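Local coordinates for protein transcriptional regulator, TetR family (Agrobacterium tumefaciens, PDB 3C2B) that probably acts as a dimeric DNA-binding transcriptional regulator, its N-terminal helix-turn-helix domain reading a regulatory DNA site, at residues A[69-74]-A[129-134]; A[64-69]-A[110-115]. One frame throughout, in Å; residues are numbered along the deposited sequence.

Overall arrangement
From the N terminus the chain first lays down the helices of the DNA-binding domain, 15-31, 38-45 and 49-56, and then runs along helix 59-71, which both contacts use. Contact 2 comes first, closing a loop of 40 residues when helix 107-120 returns to pack on 64-69. Contact 1 closes a second loop, of 54 residues, where helix 127-134 meets 69-74; the two loops cross, since their segments alternate along the chain. With centres only about 7 Å apart, the contacts merge: Leu131 packs on Ile67, Leu130 on Thr68, and Gln70 on Leu112. Together they tie the helix-turn-helix domain to two successive helices of the C-terminal domain.

Contact 1 (A[69-74]-A[129-134]); sequences FQQSKV and DLLLER
The end of helix 59-71 faces helix 127-134 with the backbones well apart, Gln71 and Arg134 being nearest at 7.7 Å between their CA atoms. A single long side chain bridges the gap. Gln71 is extended beyond CG (chi2 179°), which carries its amide to the helix surface. There Gln71 NE2 donates to Leu130 O at 3.1 Å in a nearly straight bond (167° at the hydrogen). The acceptor lies close to the plane of the glutamine amide, whereas the donor sits well above the plane of the Leu130 carbonyl. Arg134 N reaches the same oxygen from the opposite face, so two N-H groups grip it and the helical bond is kept. Gln71 OE1 touches two carbons, Arg134 CB at 3.3 Å and Leu130 CD2 at 3.4 Å, while Leu131 CD1 lies 3.7 Å from Gln71 NE2. Leu130 also packs on Ile67, one turn before Gln71 in helix 59-71. This side-chain-to-backbone hydrogen bond joins the helix leaving the DNA-binding domain to the C-terminal domain of this TetR-type fold.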
loop_
_atom_site.group_PDB
_atom_site.type_symbol
_atom_site.label_atom_id
_atom_site.label_comp_id
_atom_site.label_asym_id
_atom_site.label_seq_id
_atom_site.Cartn_x
_atom_site.Cartn_y
_atom_site.Cartn_z
ATOM N N PHE A 69 16.448 8.585 13.312
ATOM C CA PHE A 69 16.311 8.437 14.776
ATOM C C PHE A 69 15.339 7.296 15.076
ATOM O O PHE A 69 15.611 6.467 15.937
ATOM C CB PHE A 69 15.804 9.758 15.404
ATOM C CG PHE A 69 15.379 9.656 16.861
ATOM C CD1 PHE A 69 16.327 9.528 17.882
ATOM C CD2 PHE A 69 14.028 9.735 17.217
ATOM C CE1 PHE A 69 15.931 9.448 19.234
ATOM C CE2 PHE A 69 13.630 9.663 18.575
ATOM C CZ PHE A 69 14.580 9.525 19.579
ATOM N N GLN A 70 14.213 7.251 14.357
ATOM C CA GLN A 70 13.241 6.195 14.588
ATOM C C GLN A 70 13.772 4.826 14.150
ATOM O O GLN A 70 13.739 3.864 14.928
ATOM C CB GLN A 70 11.911 6.513 13.923
ATOM C CG GLN A 70 10.883 5.393 14.034
ATOM C CD GLN A 70 10.301 5.208 15.444
ATOM O OE1 GLN A 70 10.650 5.918 16.389
ATOM N NE2 GLN A 70 9.391 4.244 15.572
ATOM N N GLN A 71 14.267 4.766 12.912
ATOM C CA GLN A 71 14.907 3.572 12.341
ATOM C C GLN A 71 15.913 2.945 13.322
ATOM O O GLN A 71 16.163 1.744 13.250
ATOM C CB GLN A 71 15.551 3.876 10.954
ATOM C CG GLN A 71 14.502 4.020 9.790
ATOM C CD GLN A 71 15.064 4.348 8.376
ATOM O OE1 GLN A 71 16.247 4.587 8.184
ATOM N NE2 GLN A 71 14.183 4.390 7.402
ATOM N N SER A 72 16.447 3.754 14.250
ATOM C CA SER A 72 17.404 3.315 15.292
ATOM C C SER A 72 16.797 2.534 16.457
ATOM O O SER A 72 17.494 1.761 17.114
ATOM C CB SER A 72 18.141 4.520 15.906
ATOM O OG SER A 72 19.059 5.084 14.998
ATOM N N LYS A 73 15.522 2.780 16.736
ATOM C CA LYS A 73 14.876 2.239 17.917
ATOM C C LYS A 73 14.074 0.995 17.584
ATOM O O LYS A 73 13.381 0.461 18.451
ATOM C CB LYS A 73 13.911 3.263 18.522
ATOM C CG LYS A 73 14.424 4.688 18.658
ATOM C CD LYS A 73 13.263 5.664 18.400
ATOM C CE LYS A 73 12.192 5.604 19.504
ATOM N NZ LYS A 73 10.864 6.110 19.046
ATOM N N VAL A 74 14.129 0.543 16.334
ATOM C CA VAL A 74 13.274 -0.580 15.928
ATOM C C VAL A 74 13.783 -1.942 16.439
ATOM O O VAL A 74 14.992 -2.138 16.650
ATOM C CB VAL A 74 12.923 -0.601 14.388
ATOM C CG1 VAL A 74 12.031 0.583 14.017
ATOM C CG2 VAL A 74 14.177 -0.672 13.492
ATOM N N ASP A 129 13.427 7.912 -0.245
ATOM C CA ASP A 129 14.520 6.940 -0.447
ATOM C C ASP A 129 15.006 6.374 0.876
ATOM O O ASP A 129 15.446 5.228 0.936
ATOM C CB ASP A 129 15.713 7.539 -1.219
ATOM C CG ASP A 129 15.289 8.361 -2.436
ATOM O OD1 ASP A 129 14.614 9.406 -2.243
ATOM O OD2 ASP A 129 15.653 7.980 -3.569
ATOM N N LEU A 130 14.908 7.180 1.933
ATOM C CA LEU A 130 15.327 6.757 3.259
ATOM C C LEU A 130 14.431 5.641 3.797
ATOM O O LEU A 130 14.911 4.685 4.401
ATOM C CB LEU A 130 15.355 7.949 4.216
ATOM C CG LEU A 130 16.698 8.152 4.912
ATOM C CD1 LEU A 130 16.737 9.506 5.639
ATOM C CD2 LEU A 130 16.969 6.996 5.863
ATOM N N LEU A 131 13.127 5.750 3.574
ATOM C CA LEU A 131 12.218 4.667 3.972
ATOM C C LEU A 131 12.343 3.515 2.985
ATOM O O LEU A 131 12.338 2.343 3.377
ATOM C CB LEU A 131 10.766 5.146 4.053
ATOM C CG LEU A 131 10.265 5.985 5.239
ATOM C CD1 LEU A 131 10.728 5.450 6.586
ATOM C CD2 LEU A 131 10.719 7.396 5.056
ATOM N N LEU A 132 12.480 3.863 1.706
ATOM C CA LEU A 132 12.642 2.882 0.647
ATOM C C LEU A 132 13.932 2.033 0.854
ATOM O O LEU A 132 13.911 0.797 0.721
ATOM C CB LEU A 132 12.682 3.615 -0.711
ATOM C CG LEU A 132 11.720 3.299 -1.864
ATOM C CD1 LEU A 132 10.373 2.822 -1.358
ATOM C CD2 LEU A 132 11.587 4.528 -2.781
ATOM N N GLU A 133 15.039 2.701 1.187
ATOM C CA GLU A 133 16.333 2.033 1.247
ATOM C C GLU A 133 16.625 1.421 2.606
ATOM O O GLU A 133 17.322 0.416 2.659
ATOM C CB GLU A 133 17.487 2.980 0.865
ATOM C CG GLU A 133 17.516 3.486 -0.580
ATOM C CD GLU A 133 18.379 4.745 -0.739
ATOM O OE1 GLU A 133 19.190 4.806 -1.687
ATOM O OE2 GLU A 133 18.248 5.680 0.092
ATOM N N ARG A 134 16.116 2.010 3.693
ATOM C CA ARG A 134 16.571 1.668 5.044
ATOM C C ARG A 134 15.433 1.298 5.976
ATOM O O ARG A 134 15.653 0.657 7.015
ATOM C CB ARG A 134 17.373 2.839 5.639
ATOM C CG ARG A 134 18.198 3.643 4.611
ATOM C CD ARG A 134 19.270 4.519 5.309
ATOM N NE ARG A 134 19.789 5.529 4.383
ATOM C CZ ARG A 134 20.433 6.639 4.752
ATOM N NH1 ARG A 134 20.646 6.909 6.037
ATOM N NH2 ARG A 134 20.864 7.486 3.829
#

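Contact 2 (A[64-69]-A[110-115])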
loop_
_atom_site.group_PDB
_atom_site.type_symbol
_atom_site.label_atom_id
_atom_site.label_comp_id
_atom_site.label_asym_id
_atom_site.label_seq_id
_atom_site.Cartn_x
_atom_site.Cartn_y
_atom_site.Cartn_z
ATOM N N ALA A 64 14.711 14.085 7.992
ATOM C CA ALA A 64 15.602 12.940 7.808
ATOM C C ALA A 64 16.135 12.381 9.131
ATOM O O ALA A 64 16.286 11.157 9.270
ATOM C CB ALA A 64 16.769 13.302 6.860
ATOM N N ALA A 65 16.428 13.267 10.088
ATOM C CA ALA A 65 16.950 12.848 11.389
ATOM C C ALA A 65 15.854 12.160 12.187
ATOM O O ALA A 65 16.127 11.224 12.916
ATOM C CB ALA A 65 17.553 14.030 12.166
HETATM N N MSE A 66 14.622 12.634 12.030
HETATM C CA MSE A 66 13.430 11.981 12.572
HETATM C C MSE A 66 13.266 10.530 12.033
HETATM O O MSE A 66 13.012 9.581 12.790
HETATM C CB MSE A 66 12.177 12.807 12.215
HETATM C CG MSE A 66 12.064 14.204 12.869
HETATM SE SE MSE A 66 10.443 15.195 12.283
HETATM C CE MSE A 66 9.057 13.946 12.875
ATOM N N ILE A 67 13.397 10.378 10.719
ATOM C CA ILE A 67 13.369 9.056 10.072
ATOM C C ILE A 67 14.534 8.152 10.552
ATOM O O ILE A 67 14.303 6.984 10.877
ATOM C CB ILE A 67 13.356 9.163 8.520
ATOM C CG1 ILE A 67 12.043 9.803 8.046
ATOM C CG2 ILE A 67 13.583 7.785 7.857
ATOM C CD1 ILE A 67 11.920 10.038 6.532
ATOM N N THR A 68 15.766 8.679 10.607
ATOM C CA THR A 68 16.912 7.848 11.015
ATOM C C THR A 68 17.018 7.660 12.537
ATOM O O THR A 68 17.628 6.690 12.989
ATOM C CB THR A 68 18.250 8.322 10.416
ATOM O OG1 THR A 68 18.648 9.554 11.025
ATOM C CG2 THR A 68 18.126 8.504 8.907
ATOM N N PHE A 69 16.448 8.585 13.312
ATOM C CA PHE A 69 16.311 8.437 14.776
ATOM C C PHE A 69 15.339 7.296 15.076
ATOM O O PHE A 69 15.611 6.467 15.937
ATOM C CB PHE A 69 15.804 9.758 15.404
ATOM C CG PHE A 69 15.379 9.656 16.861
ATOM C CD1 PHE A 69 16.327 9.528 17.882
ATOM C CD2 PHE A 69 14.028 9.735 17.217
ATOM C CE1 PHE A 69 15.931 9.448 19.234
ATOM C CE2 PHE A 69 13.630 9.663 18.575
ATOM C CZ PHE A 69 14.580 9.525 19.579
ATOM N N LEU A 110 3.475 4.621 10.592
ATOM C CA LEU A 110 2.461 5.202 9.686
ATOM C C LEU A 110 2.693 6.681 9.449
ATOM O O LEU A 110 2.612 7.146 8.320
ATOM C CB LEU A 110 1.039 4.984 10.200
ATOM C CG LEU A 110 0.535 3.547 10.107
ATOM C CD1 LEU A 110 -0.690 3.400 11.036
ATOM C CD2 LEU A 110 0.218 3.100 8.669
ATOM N N ALA A 111 2.985 7.413 10.526
ATOM C CA ALA A 111 3.152 8.863 10.478
ATOM C C ALA A 111 4.412 9.228 9.675
ATOM O O ALA A 111 4.372 10.151 8.856
ATOM C CB ALA A 111 3.247 9.407 11.866
ATOM N N LEU A 112 5.501 8.474 9.828
ATOM C CA LEU A 112 6.688 8.779 9.025
ATOM C C LEU A 112 6.485 8.482 7.528
ATOM O O LEU A 112 6.870 9.279 6.656
ATOM C CB LEU A 112 7.920 8.060 9.583
ATOM C CG LEU A 112 8.272 8.683 10.935
ATOM C CD1 LEU A 112 9.149 7.708 11.730
ATOM C CD2 LEU A 112 8.918 10.106 10.815
ATOM N N ASN A 113 5.860 7.341 7.251
ATOM C CA ASN A 113 5.446 7.008 5.889
ATOM C C ASN A 113 4.519 8.035 5.273
ATOM O O ASN A 113 4.774 8.473 4.147
ATOM C CB ASN A 113 4.869 5.584 5.808
ATOM C CG ASN A 113 5.973 4.546 5.712
ATOM O OD1 ASN A 113 6.560 4.381 4.657
ATOM N ND2 ASN A 113 6.297 3.892 6.827
ATOM N N ARG A 114 3.487 8.459 6.004
ATOM C CA ARG A 114 2.646 9.571 5.565
ATOM C C ARG A 114 3.481 10.800 5.254
ATOM O O ARG A 114 3.274 11.451 4.239
ATOM C CB ARG A 114 1.633 9.960 6.638
ATOM C CG ARG A 114 0.553 8.925 6.849
ATOM C CD ARG A 114 -0.375 9.302 8.001
ATOM N NE ARG A 114 -1.361 8.233 8.188
ATOM C CZ ARG A 114 -1.608 7.678 9.369
ATOM N NH1 ARG A 114 -0.994 8.133 10.473
ATOM N NH2 ARG A 114 -2.473 6.697 9.456
ATOM N N LEU A 115 4.425 11.127 6.132
ATOM C CA LEU A 115 5.234 12.344 5.947
ATOM C C LEU A 115 6.025 12.264 4.632
ATOM O O LEU A 115 5.946 13.179 3.808
ATOM C CB LEU A 115 6.179 12.547 7.131
ATOM C CG LEU A 115 7.208 13.653 6.936
ATOM C CD1 LEU A 115 6.488 14.945 7.041
ATOM C CD2 LEU A 115 8.323 13.554 7.965
#
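The interface between the DNA-binding and C-terminal domains of a TetR-family regulator is illustrated here by helix 59-71 lying against helix 107-120. Ile67 and Leu112 bring the two backbones closest, with 6.8 Å between their CA atoms, and the contact is wholly apolar. Leu112 points toward the partner helix and meets it with one methyl branch: Leu112 CD2 lies 4.2 Å from Ile67 CG1. The isoleucine and leucine side chains run antiparallel where they pass. On Ile67, CG1 stands beside the backbone N (chi1 -66°), which puts CG1, and not the terminal CD1, against the leucine methyl. The same Leu112 CD2 is approached by the far end of selenomethionine Met66, whose terminal CE comes to 4.4 Å. Leu112 thus sits against two neighbouring residues of helix 59-71, in ordinary van der Waals contacts. In the TetR fold, helix 59-71 follows the helix-turn-helix, predicted here at 37-56, and leads into the C-terminal domain; this buried patch joins the two domains. Leu25 of helix 15-31 and Leu36 also cover Met66. On another side of helix 107-120, Arg114 is held by the backbone oxygens of Met180 and Leu181, through NH2 and NE respectively, and it also packs on Ser121 of the second subunit.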